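PDB 3Q2I: dehydrogenase from Chromobacterium violaceum, which probably oxidises the sugar of UDP-N-acetylglucosaminuronic acid with NAD+, an early step in making 2,3-diacetamido-2,3-dideoxy-D-mannuronic acid. Local coordinates for residues G22-N27 with I80-S85; A31-A36 with V56-A61; H101-K106 with L306-V311; A175-R178 with F183-G186. All coordinates share one frame; numbering follows the deposited sequence.

Contact 1: G22-N27 with I80-S85; sequences GRIANN and ILTTPS. With NAI (1,4-dihydronicotinamide adenine dinucleotide), chain B.
Ile24, which meets Thr82 across this contact, lays CG2 over one face of the cofactor's nicotinamide ring, close to its centre and 3.7 Å from NAI C4N. At the other end of the dinucleotide, Thr83 and Pro84 share one face of the adenine: Thr83 CG2 stands 3.7 Å from NAI C4A, and Pro84 CD approaches NAI C8A at 3.5 Å. Between the segments themselves, the CD1 branch of Ile24 is pressed onto Thr82 CB at 3.2 Å. That is shorter than a normal carbon contact, and chi1 of Ile24 (31°) lies about midway between eclipsed and staggered, so the exact placing of this branch is doubtful. Ala25 CB lies beside the Thr82 hydroxyl, whose main partner is the carbonyl of Gly20, with that of Val19, the last residue of strand 14-19, also within bonding distance. This is the dinucleotide-binding turn of a Rossmann fold, consistent with a GxGxxA pattern at Gly20, Gly22 and Ala25. Gly22, lacking a side chain, lets its CA come within 3.4 Å of NAI O5B. Two backbone amides then grip the pyrophosphate almost linearly, one for each phosphate: Arg23 N to NAI O2A (2.9 Å, 176°) and Ile24 N to NAI O2N (2.9 Å, 171°). From the loop after strand 78-81, Ser85 OG hydrogen-bonds NAI O3D at 2.8 Å, holding the nicotinamide ribose.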
# COMPACT_ATOMS: atom_id res chain seq x y z
N GLY A 22 -42.57 -17.80 3.97
CA GLY A 22 -42.19 -18.22 2.61
C GLY A 22 -41.74 -19.66 2.47
O GLY A 22 -42.22 -20.58 3.15
N ARG A 23 -40.77 -19.86 1.57
CA ARG A 23 -40.27 -21.16 1.22
C ARG A 23 -39.75 -21.98 2.39
O ARG A 23 -40.22 -23.12 2.59
CB ARG A 23 -39.27 -21.05 0.04
CG ARG A 23 -38.92 -22.34 -0.68
CD ARG A 23 -37.95 -22.07 -1.84
NE ARG A 23 -38.46 -21.00 -2.70
CZ ARG A 23 -37.74 -20.26 -3.54
NH1 ARG A 23 -36.41 -20.40 -3.66
NH2 ARG A 23 -38.38 -19.35 -4.27
N ILE A 24 -38.76 -21.49 3.16
CA ILE A 24 -38.21 -22.41 4.17
C ILE A 24 -39.15 -22.46 5.38
O ILE A 24 -39.01 -23.37 6.20
CB ILE A 24 -36.78 -22.12 4.79
CG1 ILE A 24 -36.45 -20.65 4.86
CG2 ILE A 24 -35.77 -23.29 4.59
CD1 ILE A 24 -37.49 -19.84 5.52
N ALA A 25 -40.06 -21.51 5.52
CA ALA A 25 -41.01 -21.64 6.62
C ALA A 25 -41.72 -22.99 6.50
O ALA A 25 -42.10 -23.61 7.51
CB ALA A 25 -42.00 -20.53 6.61
N ASN A 26 -41.95 -23.47 5.27
CA ASN A 26 -42.49 -24.83 5.13
C ASN A 26 -41.74 -25.89 5.94
O ASN A 26 -42.33 -26.75 6.62
CB ASN A 26 -42.51 -25.15 3.63
CG ASN A 26 -43.05 -26.52 3.33
OD1 ASN A 26 -44.25 -26.78 3.45
ND2 ASN A 26 -42.16 -27.40 2.88
N ASN A 27 -40.41 -25.86 5.93
CA ASN A 27 -39.62 -26.83 6.66
C ASN A 27 -39.71 -26.65 8.18
O ASN A 27 -39.50 -27.61 8.92
CB ASN A 27 -38.12 -26.71 6.33
CG ASN A 27 -37.82 -26.98 4.89
OD1 ASN A 27 -37.06 -27.88 4.55
ND2 ASN A 27 -38.39 -26.16 4.02
N ILE A 80 -39.12 -17.02 15.49
CA ILE A 80 -38.33 -17.66 14.44
C ILE A 80 -38.30 -16.67 13.27
O ILE A 80 -39.34 -16.11 12.89
CB ILE A 80 -39.04 -18.92 13.93
CG1 ILE A 80 -39.22 -19.94 15.07
CG2 ILE A 80 -38.28 -19.52 12.79
CD1 ILE A 80 -40.48 -20.82 14.89
N LEU A 81 -37.10 -16.40 12.73
CA LEU A 81 -36.98 -15.43 11.64
C LEU A 81 -36.70 -16.15 10.31
O LEU A 81 -35.61 -16.70 10.11
CB LEU A 81 -35.78 -14.48 11.92
CG LEU A 81 -35.86 -13.80 13.28
CD1 LEU A 81 -34.68 -12.78 13.39
CD2 LEU A 81 -37.17 -13.09 13.44
N THR A 82 -37.71 -16.22 9.44
CA THR A 82 -37.60 -16.89 8.15
C THR A 82 -37.92 -15.86 7.03
O THR A 82 -38.45 -16.19 5.96
CB THR A 82 -38.51 -18.15 8.07
OG1 THR A 82 -39.80 -17.78 8.56
CG2 THR A 82 -37.96 -19.33 8.85
N THR A 83 -37.53 -14.62 7.28
CA THR A 83 -37.57 -13.48 6.36
C THR A 83 -36.32 -13.39 5.50
O THR A 83 -35.36 -14.15 5.70
CB THR A 83 -37.70 -12.19 7.16
OG1 THR A 83 -36.80 -12.24 8.29
CG2 THR A 83 -39.15 -12.02 7.69
N PRO A 84 -36.35 -12.50 4.51
CA PRO A 84 -35.10 -12.23 3.80
C PRO A 84 -33.90 -11.99 4.73
O PRO A 84 -34.04 -11.32 5.76
CB PRO A 84 -35.45 -10.95 3.06
CG PRO A 84 -36.95 -11.12 2.69
CD PRO A 84 -37.50 -11.72 4.00
N SER A 85 -32.74 -12.48 4.34
CA SER A 85 -31.59 -12.56 5.23
C SER A 85 -31.21 -11.21 5.81
O SER A 85 -30.91 -11.11 7.02
CB SER A 85 -30.37 -13.22 4.55
OG SER A 85 -30.80 -14.42 3.91
PA NAI B . -38.98 -16.30 0.67
O1A NAI B . -38.87 -15.13 -0.23
O2A NAI B . -39.66 -17.63 0.13
O5B NAI B . -39.72 -15.97 2.03
C5B NAI B . -39.98 -14.60 2.12
C4B NAI B . -41.01 -14.39 3.22
O4B NAI B . -40.73 -13.28 4.10
C3B NAI B . -42.11 -13.95 2.26
O3B NAI B . -43.32 -14.69 2.49
C2B NAI B . -42.18 -12.42 2.42
O2B NAI B . -43.46 -11.85 2.14
C1B NAI B . -41.82 -12.34 3.92
N9A NAI B . -41.45 -11.02 4.36
C8A NAI B . -40.60 -10.14 3.73
N7A NAI B . -40.46 -9.09 4.47
C5A NAI B . -41.12 -9.25 5.67
C6A NAI B . -41.33 -8.46 6.82
N6A NAI B . -40.76 -7.21 6.97
N1A NAI B . -42.10 -8.95 7.80
C2A NAI B . -42.66 -10.14 7.66
N3A NAI B . -42.52 -10.94 6.61
C4A NAI B . -41.76 -10.49 5.58
O3 NAI B . -37.51 -16.69 1.14
PN NAI B . -37.00 -18.02 1.75
O1N NAI B . -36.34 -18.87 0.70
O2N NAI B . -38.01 -18.75 2.66
O5D NAI B . -35.64 -17.64 2.56
C5D NAI B . -35.99 -17.16 3.84
C4D NAI B . -34.78 -17.10 4.76
O4D NAI B . -34.41 -18.48 4.97
C3D NAI B . -33.51 -16.49 4.12
O3D NAI B . -32.77 -15.88 5.18
C2D NAI B . -32.72 -17.71 3.62
O2D NAI B . -31.31 -17.50 3.66
C1D NAI B . -33.07 -18.81 4.66
N1N NAI B . -32.96 -20.15 4.13
C2N NAI B . -32.28 -21.06 4.80
C3N NAI B . -32.07 -22.35 4.31
C7N NAI B . -31.32 -23.36 5.09
O7N NAI B . -30.73 -24.32 4.63
N7N NAI B . -31.27 -23.26 6.46
C4N NAI B . -32.53 -22.62 3.01
C5N NAI B . -33.33 -21.68 2.39
C6N NAI B . -33.53 -20.44 2.96

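Contact 2: A31-A36 with V56-A61; sequences ALEKHA and VERTGA
Helices 25-34 and 49-59 bring Glu33 and Arg58 together near their C-terminal ends, where the nearest CA atoms, those of Glu33 and Thr59, are 8.4 Å apart. The space is bridged by a bidentate salt bridge. Arg58 offers its side-on pair of nitrogens, one to each carboxylate oxygen: NE to Glu33 OE2 at 2.9 Å, and NH1 to Glu33 OE1 at 2.9 Å. Both oxygens are approached on their syn side. The NE bond runs in the guanidinium plane, whereas OE1 is tilted from that plane, because the two flat groups are twisted 29° against each other. Arg58 has CG anti to its own N (chi1 -170°) and then runs extended to NE, carrying the guanidinium across to the neighbouring helix. The two helices each follow a strand of the parallel Rossmann sheet, 14-19 and 39-45 respectively, and the bridge joins them on the exposed side, with the Arg58 side chain about 12 Å from the bound dinucleotide. Arg58 NH2 adds a weak bond to Asn26 OD1, so the arginine touches helix 25-34 at a second point. Just beyond Arg58 the helix ends: Gly60, with positive phi, still gives its N to Val56 O at 2.9 Å. Thr59 OG1 receives Ala61 N at 3.2 Å in an ST turn that leads the chain toward strand 62-64.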
# COMPACT_ATOMS: atom_id res chain seq x y z
N ALA A 31 -41.21 -29.30 10.81
CA ALA A 31 -40.44 -29.63 11.98
C ALA A 31 -41.27 -29.51 13.26
O ALA A 31 -41.15 -30.35 14.15
CB ALA A 31 -39.19 -28.73 12.07
N LEU A 32 -42.03 -28.44 13.33
CA LEU A 32 -42.85 -28.15 14.50
C LEU A 32 -44.00 -29.15 14.61
O LEU A 32 -44.31 -29.62 15.71
CB LEU A 32 -43.38 -26.72 14.45
CG LEU A 32 -42.33 -25.70 14.93
CD1 LEU A 32 -42.67 -24.35 14.32
CD2 LEU A 32 -42.31 -25.65 16.44
N GLU A 33 -44.58 -29.50 13.46
CA GLU A 33 -45.60 -30.57 13.40
C GLU A 33 -45.08 -31.87 13.98
O GLU A 33 -45.76 -32.51 14.80
CB GLU A 33 -46.13 -30.80 11.98
CG GLU A 33 -47.21 -29.79 11.62
CD GLU A 33 -47.34 -29.58 10.13
OE1 GLU A 33 -46.84 -30.44 9.38
OE2 GLU A 33 -47.92 -28.54 9.72
N LYS A 34 -43.89 -32.28 13.56
CA LYS A 34 -43.22 -33.41 14.17
C LYS A 34 -43.11 -33.29 15.69
O LYS A 34 -43.32 -34.26 16.41
CB LYS A 34 -41.87 -33.71 13.53
CG LYS A 34 -42.00 -34.10 12.07
CD LYS A 34 -40.69 -33.99 11.31
CE LYS A 34 -40.37 -35.30 10.64
NZ LYS A 34 -40.11 -35.12 9.18
N HIS A 35 -42.77 -32.11 16.19
CA HIS A 35 -42.43 -32.02 17.60
C HIS A 35 -43.68 -31.56 18.36
O HIS A 35 -43.59 -30.95 19.44
CB HIS A 35 -41.21 -31.11 17.85
CG HIS A 35 -39.91 -31.68 17.36
ND1 HIS A 35 -39.35 -32.83 17.89
CD2 HIS A 35 -39.08 -31.29 16.36
CE1 HIS A 35 -38.22 -33.10 17.25
NE2 HIS A 35 -38.04 -32.18 16.31
N ALA A 36 -44.86 -31.87 17.82
CA ALA A 36 -46.10 -31.29 18.36
C ALA A 36 -46.41 -31.60 19.84
O ALA A 36 -47.18 -30.88 20.47
CB ALA A 36 -47.32 -31.67 17.50
N VAL A 56 -51.52 -19.52 8.16
CA VAL A 56 -52.52 -19.60 9.24
C VAL A 56 -53.46 -20.80 9.04
O VAL A 56 -53.79 -21.53 9.98
CB VAL A 56 -53.35 -18.31 9.32
CG1 VAL A 56 -54.71 -18.55 10.03
CG2 VAL A 56 -52.55 -17.14 9.91
N GLU A 57 -53.86 -21.04 7.80
CA GLU A 57 -54.72 -22.17 7.51
C GLU A 57 -54.01 -23.51 7.68
O GLU A 57 -54.57 -24.43 8.27
CB GLU A 57 -55.42 -21.93 6.17
CG GLU A 57 -56.12 -20.56 6.20
CD GLU A 57 -56.77 -20.13 4.89
OE1 GLU A 57 -56.19 -20.42 3.81
OE2 GLU A 57 -57.84 -19.47 4.95
N ARG A 58 -52.73 -23.58 7.31
CA ARG A 58 -51.99 -24.81 7.53
C ARG A 58 -51.72 -25.12 9.02
O ARG A 58 -51.72 -26.28 9.42
CB ARG A 58 -50.65 -24.80 6.79
CG ARG A 58 -49.95 -26.16 6.80
CD ARG A 58 -48.45 -26.03 6.62
NE ARG A 58 -47.67 -27.09 7.26
CZ ARG A 58 -46.61 -27.67 6.70
NH1 ARG A 58 -45.94 -28.62 7.32
NH2 ARG A 58 -46.26 -27.33 5.47
N THR A 59 -51.40 -24.10 9.81
CA THR A 59 -50.75 -24.34 11.11
C THR A 59 -51.73 -24.10 12.25
O THR A 59 -51.49 -24.58 13.36
CB THR A 59 -49.59 -23.34 11.32
OG1 THR A 59 -50.11 -22.01 11.34
CG2 THR A 59 -48.55 -23.49 10.22
N GLY A 60 -52.79 -23.34 11.99
CA GLY A 60 -53.76 -22.98 13.03
C GLY A 60 -53.35 -21.80 13.90
O GLY A 60 -54.11 -21.33 14.75
N ALA A 61 -52.11 -21.33 13.74
CA ALA A 61 -51.59 -20.21 14.51
C ALA A 61 -52.39 -18.95 14.23
O ALA A 61 -52.95 -18.85 13.14
CB ALA A 61 -50.12 -19.97 14.08

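Contact 3: H101-K106 with L306-V311; sequences HVMTEK and LYYDNV. With NAI (1,4-dihydronicotinamide adenine dinucleotide), chain B.
An extended start and a bend at chi3 (-39°) take Met103 off its strand and fold its methyl back against both Tyr308 and Val311, while Tyr307, with CG anti to its backbone N, swings its ring alongside the thioether. The result is a double Met-aromatic contact where helix 304-315 packs on the parallel Rossmann sheet; the axis of residues 306-311 runs nearly antiparallel to strand 101-104 (163°), with a closest approach of 11.9 Å. The sulfur sits at the edge of the Tyr307 ring, near its plane, with Met103 SD 4.0 Å from Tyr307 CE1. Toward Tyr308 the approach is oblique and the side chains cross at about a right angle; Met103 SD lies 3.7 Å from Tyr308 OH, a hydroxyl that hydrogen-bonds His28. Beyond the strand the same segment reaches the cofactor: Lys106 O accepts the NAI O2D hydroxyl at 2.7 Å. Glu105 OE1 is held by His28 and His304, which helps fix the turn of its carboxylate. The other oxygen, Glu105 OE2, takes Lys106 N on its anti side at 3.1 Å and the carboxamide NAI N7N at 2.8 Å.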
# COMPACT_ATOMS: atom_id res chain seq x y z
N HIS A 101 -36.36 -14.87 23.21
CA HIS A 101 -35.38 -15.69 22.49
C HIS A 101 -35.68 -15.69 21.00
O HIS A 101 -36.84 -15.58 20.56
CB HIS A 101 -35.45 -17.14 23.00
CG HIS A 101 -35.37 -17.26 24.48
ND1 HIS A 101 -34.23 -16.99 25.20
CD2 HIS A 101 -36.32 -17.63 25.39
CE1 HIS A 101 -34.44 -17.25 26.48
NE2 HIS A 101 -35.71 -17.61 26.63
N VAL A 102 -34.60 -15.73 20.21
CA VAL A 102 -34.72 -15.61 18.76
C VAL A 102 -34.07 -16.82 18.12
O VAL A 102 -32.99 -17.29 18.55
CB VAL A 102 -34.00 -14.32 18.29
CG1 VAL A 102 -33.87 -14.33 16.73
CG2 VAL A 102 -34.72 -13.09 18.76
N MET A 103 -34.69 -17.36 17.08
CA MET A 103 -34.03 -18.37 16.26
C MET A 103 -33.98 -17.76 14.87
O MET A 103 -35.02 -17.52 14.28
CB MET A 103 -34.87 -19.66 16.13
CG MET A 103 -34.25 -20.66 15.16
SD MET A 103 -35.41 -21.98 14.66
CE MET A 103 -36.11 -22.11 16.28
N THR A 104 -32.79 -17.45 14.34
CA THR A 104 -32.75 -16.82 13.02
C THR A 104 -32.32 -17.85 12.00
O THR A 104 -31.45 -18.70 12.26
CB THR A 104 -31.77 -15.59 12.98
OG1 THR A 104 -31.79 -15.07 11.63
CG2 THR A 104 -30.34 -16.08 13.34
N GLU A 105 -32.97 -17.85 10.83
CA GLU A 105 -32.44 -18.59 9.71
C GLU A 105 -31.04 -18.04 9.32
O GLU A 105 -30.69 -16.93 9.73
CB GLU A 105 -33.39 -18.56 8.52
CG GLU A 105 -34.27 -19.82 8.47
CD GLU A 105 -33.52 -21.10 8.21
OE1 GLU A 105 -34.11 -22.21 8.34
OE2 GLU A 105 -32.30 -21.09 7.95
N LYS A 106 -30.30 -18.86 8.62
CA LYS A 106 -28.98 -18.46 8.09
C LYS A 106 -29.21 -17.65 6.83
O LYS A 106 -30.24 -17.74 6.16
CB LYS A 106 -28.14 -19.70 7.80
CG LYS A 106 -28.72 -20.58 6.68
CD LYS A 106 -28.53 -19.98 5.28
CE LYS A 106 -28.36 -21.04 4.20
NZ LYS A 106 -28.25 -20.47 2.78
N LEU A 306 -34.34 -32.23 13.48
CA LEU A 306 -33.29 -32.46 14.45
C LEU A 306 -32.85 -31.14 15.08
O LEU A 306 -32.63 -31.07 16.28
CB LEU A 306 -32.10 -33.10 13.76
CG LEU A 306 -31.55 -34.45 14.19
CD1 LEU A 306 -30.31 -34.78 13.36
CD2 LEU A 306 -31.33 -34.43 15.71
N TYR A 307 -32.71 -30.09 14.26
CA TYR A 307 -32.34 -28.80 14.79
C TYR A 307 -33.32 -28.39 15.86
O TYR A 307 -32.96 -27.88 16.94
CB TYR A 307 -32.35 -27.72 13.67
CG TYR A 307 -31.79 -26.42 14.17
CD1 TYR A 307 -32.62 -25.37 14.58
CD2 TYR A 307 -30.42 -26.29 14.31
CE1 TYR A 307 -32.08 -24.20 15.10
CE2 TYR A 307 -29.88 -25.11 14.83
CZ TYR A 307 -30.71 -24.09 15.22
OH TYR A 307 -30.12 -22.97 15.77
N TYR A 308 -34.60 -28.59 15.58
CA TYR A 308 -35.59 -28.22 16.56
C TYR A 308 -35.49 -29.03 17.88
O TYR A 308 -35.74 -28.47 18.94
CB TYR A 308 -36.97 -28.36 15.93
CG TYR A 308 -37.47 -27.06 15.38
CD1 TYR A 308 -38.20 -26.18 16.16
CD2 TYR A 308 -37.11 -26.66 14.10
CE1 TYR A 308 -38.64 -24.97 15.67
CE2 TYR A 308 -37.58 -25.48 13.60
CZ TYR A 308 -38.28 -24.60 14.37
OH TYR A 308 -38.73 -23.43 13.81
N ASP A 309 -35.03 -30.27 17.84
CA ASP A 309 -34.89 -31.06 19.07
C ASP A 309 -33.86 -30.36 19.99
O ASP A 309 -34.10 -30.20 21.18
CB ASP A 309 -34.40 -32.47 18.73
CG ASP A 309 -34.16 -33.35 19.96
OD1 ASP A 309 -35.08 -33.42 20.79
OD2 ASP A 309 -33.07 -33.94 20.11
N ASN A 310 -32.72 -29.89 19.45
CA ASN A 310 -31.80 -29.15 20.32
C ASN A 310 -32.36 -27.85 20.90
O ASN A 310 -32.05 -27.49 22.05
CB ASN A 310 -30.44 -28.93 19.61
CG ASN A 310 -29.56 -27.91 20.34
OD1 ASN A 310 -29.37 -26.81 19.85
ND2 ASN A 310 -29.02 -28.28 21.51
N VAL A 311 -33.16 -27.11 20.12
CA VAL A 311 -33.71 -25.85 20.56
C VAL A 311 -34.71 -26.13 21.69
O VAL A 311 -34.71 -25.44 22.71
CB VAL A 311 -34.40 -25.11 19.42
CG1 VAL A 311 -35.16 -23.89 19.88
CG2 VAL A 311 -33.35 -24.73 18.32
PA NAI B . -38.98 -16.30 0.67
O1A NAI B . -38.87 -15.13 -0.23
O2A NAI B . -39.66 -17.63 0.13
O5B NAI B . -39.72 -15.97 2.03
C5B NAI B . -39.98 -14.60 2.12
C4B NAI B . -41.01 -14.39 3.22
O4B NAI B . -40.73 -13.28 4.10
C3B NAI B . -42.11 -13.95 2.26
O3B NAI B . -43.32 -14.69 2.49
C2B NAI B . -42.18 -12.42 2.42
O2B NAI B . -43.46 -11.85 2.14
C1B NAI B . -41.82 -12.34 3.92
N9A NAI B . -41.45 -11.02 4.36
C8A NAI B . -40.60 -10.14 3.73
N7A NAI B . -40.46 -9.09 4.47
C5A NAI B . -41.12 -9.25 5.67
C6A NAI B . -41.33 -8.46 6.82
N6A NAI B . -40.76 -7.21 6.97
N1A NAI B . -42.10 -8.95 7.80
C2A NAI B . -42.66 -10.14 7.66
N3A NAI B . -42.52 -10.94 6.61
C4A NAI B . -41.76 -10.49 5.58
O3 NAI B . -37.51 -16.69 1.14
PN NAI B . -37.00 -18.02 1.75
O1N NAI B . -36.34 -18.87 0.70
O2N NAI B . -38.01 -18.75 2.66
O5D NAI B . -35.64 -17.64 2.56
C5D NAI B . -35.99 -17.16 3.84
C4D NAI B . -34.78 -17.10 4.76
O4D NAI B . -34.41 -18.48 4.97
C3D NAI B . -33.51 -16.49 4.12
O3D NAI B . -32.77 -15.88 5.18
C2D NAI B . -32.72 -17.71 3.62
O2D NAI B . -31.31 -17.50 3.66
C1D NAI B . -33.07 -18.81 4.66
N1N NAI B . -32.96 -20.15 4.13
C2N NAI B . -32.28 -21.06 4.80
C3N NAI B . -32.07 -22.35 4.31
C7N NAI B . -31.32 -23.36 5.09
O7N NAI B . -30.73 -24.32 4.63
N7N NAI B . -31.27 -23.26 6.46
C4N NAI B . -32.53 -22.62 3.01
C5N NAI B . -33.33 -21.68 2.39
C6N NAI B . -33.53 -20.44 2.96

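Contact 4: A175-R178 with F183-G186; sequences AGWR and FDGG. With NAI (1,4-dihydronicotinamide adenine dinucleotide), chain B.
This is a partly buried loop-to-loop contact in the connection between helices 169-173 and 187-191, where the chain folds back so that Trp177 and Arg178 meet Phe183 and Asp184. No direct hydrogen bond joins the segments; carbon packing and one water do so. Trp177 CB lies 3.8 Å from Phe183 CB, and the benzo end of the indole is lodged against Asp184, with Trp177 CZ3 only 3.2 Å from Asp184 OD1 and the ring and carboxylate planes 62° apart. A type I turn from Ala175 to Arg178 sets the two cofactor-binding side chains next to each other. Arg178 runs back across the indole, its CG over the centre of one face, and its guanidinium lies with one face toward Trp177 CZ2. Water 1 completes the link, accepting from Arg178 NH2 (2.9 Å) and donating to Asp184 OD2 (2.8 Å). Asp184 is itself anchored by Gly179 N and Asn190 ND2, which makes it a second-shell brace for the arginine. Phe183 also packs on Arg326 of the second subunit. With chi1 of 74°, Trp177 directs the pyrrole edge at the adenosine-side phosphate: NE1 donates to NAI O1A, which lies in the ring plane, at 2.9 Å (164°). Arg178 NH1 donates to NAI O1N on the other phosphate, also at 2.9 Å. The pair forms part of the wall of the pyrophosphate site, supplied by the C-terminal alpha/beta part and facing the cofactor held by the Rossmann turn.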
# COMPACT_ATOMS: atom_id res chain seq x y z
N ALA A 175 -38.09 -13.23 -6.14
CA ALA A 175 -38.41 -12.12 -5.23
C ALA A 175 -37.32 -11.04 -5.22
O ALA A 175 -36.15 -11.33 -5.51
CB ALA A 175 -38.61 -12.63 -3.80
N GLY A 176 -37.72 -9.80 -4.92
CA GLY A 176 -36.90 -8.61 -5.12
C GLY A 176 -35.64 -8.70 -4.27
O GLY A 176 -34.58 -8.23 -4.68
N TRP A 177 -35.77 -9.28 -3.08
CA TRP A 177 -34.67 -9.35 -2.13
C TRP A 177 -33.55 -10.22 -2.66
O TRP A 177 -32.39 -10.06 -2.23
CB TRP A 177 -35.14 -9.85 -0.73
CG TRP A 177 -35.48 -11.31 -0.61
CD1 TRP A 177 -36.72 -11.90 -0.78
CD2 TRP A 177 -34.61 -12.35 -0.17
NE1 TRP A 177 -36.65 -13.23 -0.50
CE2 TRP A 177 -35.38 -13.53 -0.07
CE3 TRP A 177 -33.26 -12.39 0.22
CZ2 TRP A 177 -34.82 -14.75 0.30
CZ3 TRP A 177 -32.72 -13.60 0.58
CH2 TRP A 177 -33.50 -14.77 0.66
N ARG A 178 -33.85 -11.19 -3.52
CA ARG A 178 -32.87 -12.22 -3.86
C ARG A 178 -31.85 -11.60 -4.81
O ARG A 178 -32.20 -10.80 -5.68
CB ARG A 178 -33.55 -13.40 -4.56
CG ARG A 178 -34.43 -14.24 -3.57
CD ARG A 178 -35.08 -15.34 -4.39
NE ARG A 178 -36.03 -16.12 -3.56
CZ ARG A 178 -35.67 -16.97 -2.60
NH1 ARG A 178 -36.64 -17.64 -1.93
NH2 ARG A 178 -34.40 -17.16 -2.26
N PHE A 183 -29.76 -7.68 1.08
CA PHE A 183 -30.71 -8.66 1.65
C PHE A 183 -30.34 -10.12 1.50
O PHE A 183 -30.89 -11.00 2.20
CB PHE A 183 -32.14 -8.42 1.16
CG PHE A 183 -32.65 -7.06 1.55
CD1 PHE A 183 -32.98 -6.77 2.87
CD2 PHE A 183 -32.69 -6.04 0.62
CE1 PHE A 183 -33.42 -5.49 3.26
CE2 PHE A 183 -33.09 -4.75 1.00
CZ PHE A 183 -33.46 -4.47 2.32
N ASP A 184 -29.41 -10.44 0.60
CA ASP A 184 -29.10 -11.81 0.27
C ASP A 184 -27.62 -12.19 0.37
O ASP A 184 -27.24 -13.16 1.05
CB ASP A 184 -29.66 -12.10 -1.15
CG ASP A 184 -29.92 -13.58 -1.43
OD1 ASP A 184 -29.78 -14.42 -0.52
OD2 ASP A 184 -30.22 -13.91 -2.62
N GLY A 185 -26.78 -11.48 -0.37
CA GLY A 185 -25.45 -12.05 -0.66
C GLY A 185 -25.52 -13.01 -1.81
O GLY A 185 -26.61 -13.27 -2.34
N GLY A 186 -24.38 -13.57 -2.23
CA GLY A 186 -24.37 -14.42 -3.44
C GLY A 186 -23.97 -15.84 -3.16
O GLY A 186 -24.37 -16.44 -2.14
PA NAI B . -38.98 -16.30 0.67
O1A NAI B . -38.87 -15.13 -0.23
O2A NAI B . -39.66 -17.63 0.13
O5B NAI B . -39.72 -15.97 2.03
C5B NAI B . -39.98 -14.60 2.12
C4B NAI B . -41.01 -14.39 3.22
O4B NAI B . -40.73 -13.28 4.10
C3B NAI B . -42.11 -13.95 2.26
O3B NAI B . -43.32 -14.69 2.49
C2B NAI B . -42.18 -12.42 2.42
O2B NAI B . -43.46 -11.85 2.14
C1B NAI B . -41.82 -12.34 3.92
N9A NAI B . -41.45 -11.02 4.36
C8A NAI B . -40.60 -10.14 3.73
N7A NAI B . -40.46 -9.09 4.47
C5A NAI B . -41.12 -9.25 5.67
C6A NAI B . -41.33 -8.46 6.82
N6A NAI B . -40.76 -7.21 6.97
N1A NAI B . -42.10 -8.95 7.80
C2A NAI B . -42.66 -10.14 7.66
N3A NAI B . -42.52 -10.94 6.61
C4A NAI B . -41.76 -10.49 5.58
O3 NAI B . -37.51 -16.69 1.14
PN NAI B . -37.00 -18.02 1.75
O1N NAI B . -36.34 -18.87 0.70
O2N NAI B . -38.01 -18.75 2.66
O5D NAI B . -35.64 -17.64 2.56
C5D NAI B . -35.99 -17.16 3.84
C4D NAI B . -34.78 -17.10 4.76
O4D NAI B . -34.41 -18.48 4.97
C3D NAI B . -33.51 -16.49 4.12
O3D NAI B . -32.77 -15.88 5.18
C2D NAI B . -32.72 -17.71 3.62
O2D NAI B . -31.31 -17.50 3.66
C1D NAI B . -33.07 -18.81 4.66
N1N NAI B . -32.96 -20.15 4.13
C2N NAI B . -32.28 -21.06 4.80
C3N NAI B . -32.07 -22.35 4.31
C7N NAI B . -31.32 -23.36 5.09
O7N NAI B . -30.73 -24.32 4.63
N7N NAI B . -31.27 -23.26 6.46
C4N NAI B . -32.53 -22.62 3.01
C5N NAI B . -33.33 -21.68 2.39
C6N NAI B . -33.53 -20.44 2.96
O HOH W 1 -31.89 -16.06 -3.10

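Overall arrangement
Contacts 1, 3 and 4 all touch the dinucleotide, whereas contact 2 lies on the surface and does not touch it. Contacts 1 and 3, with centres 12 Å apart, share the parallel sheet: strands 78-81 and 101-104 are neighbours, and Leu81 N probably bonds Met103 O at 2.8 Å. Contact 4 closes on contact 1 from the C-terminal part, Pro84 CG lying 3.6 Å from Trp177 CD1, so the pyrophosphate is held between them. Contact 2 shares helix 25-34 with contact 1 and meets contact 3 where Ala31 CB reaches Tyr308 CD2 at 3.6 Å; its centre is 27 Å from that of contact 4. The UDP-sugar lies beside the nicotinamide end, hydrogen-bonded by Lys106 of contact 3.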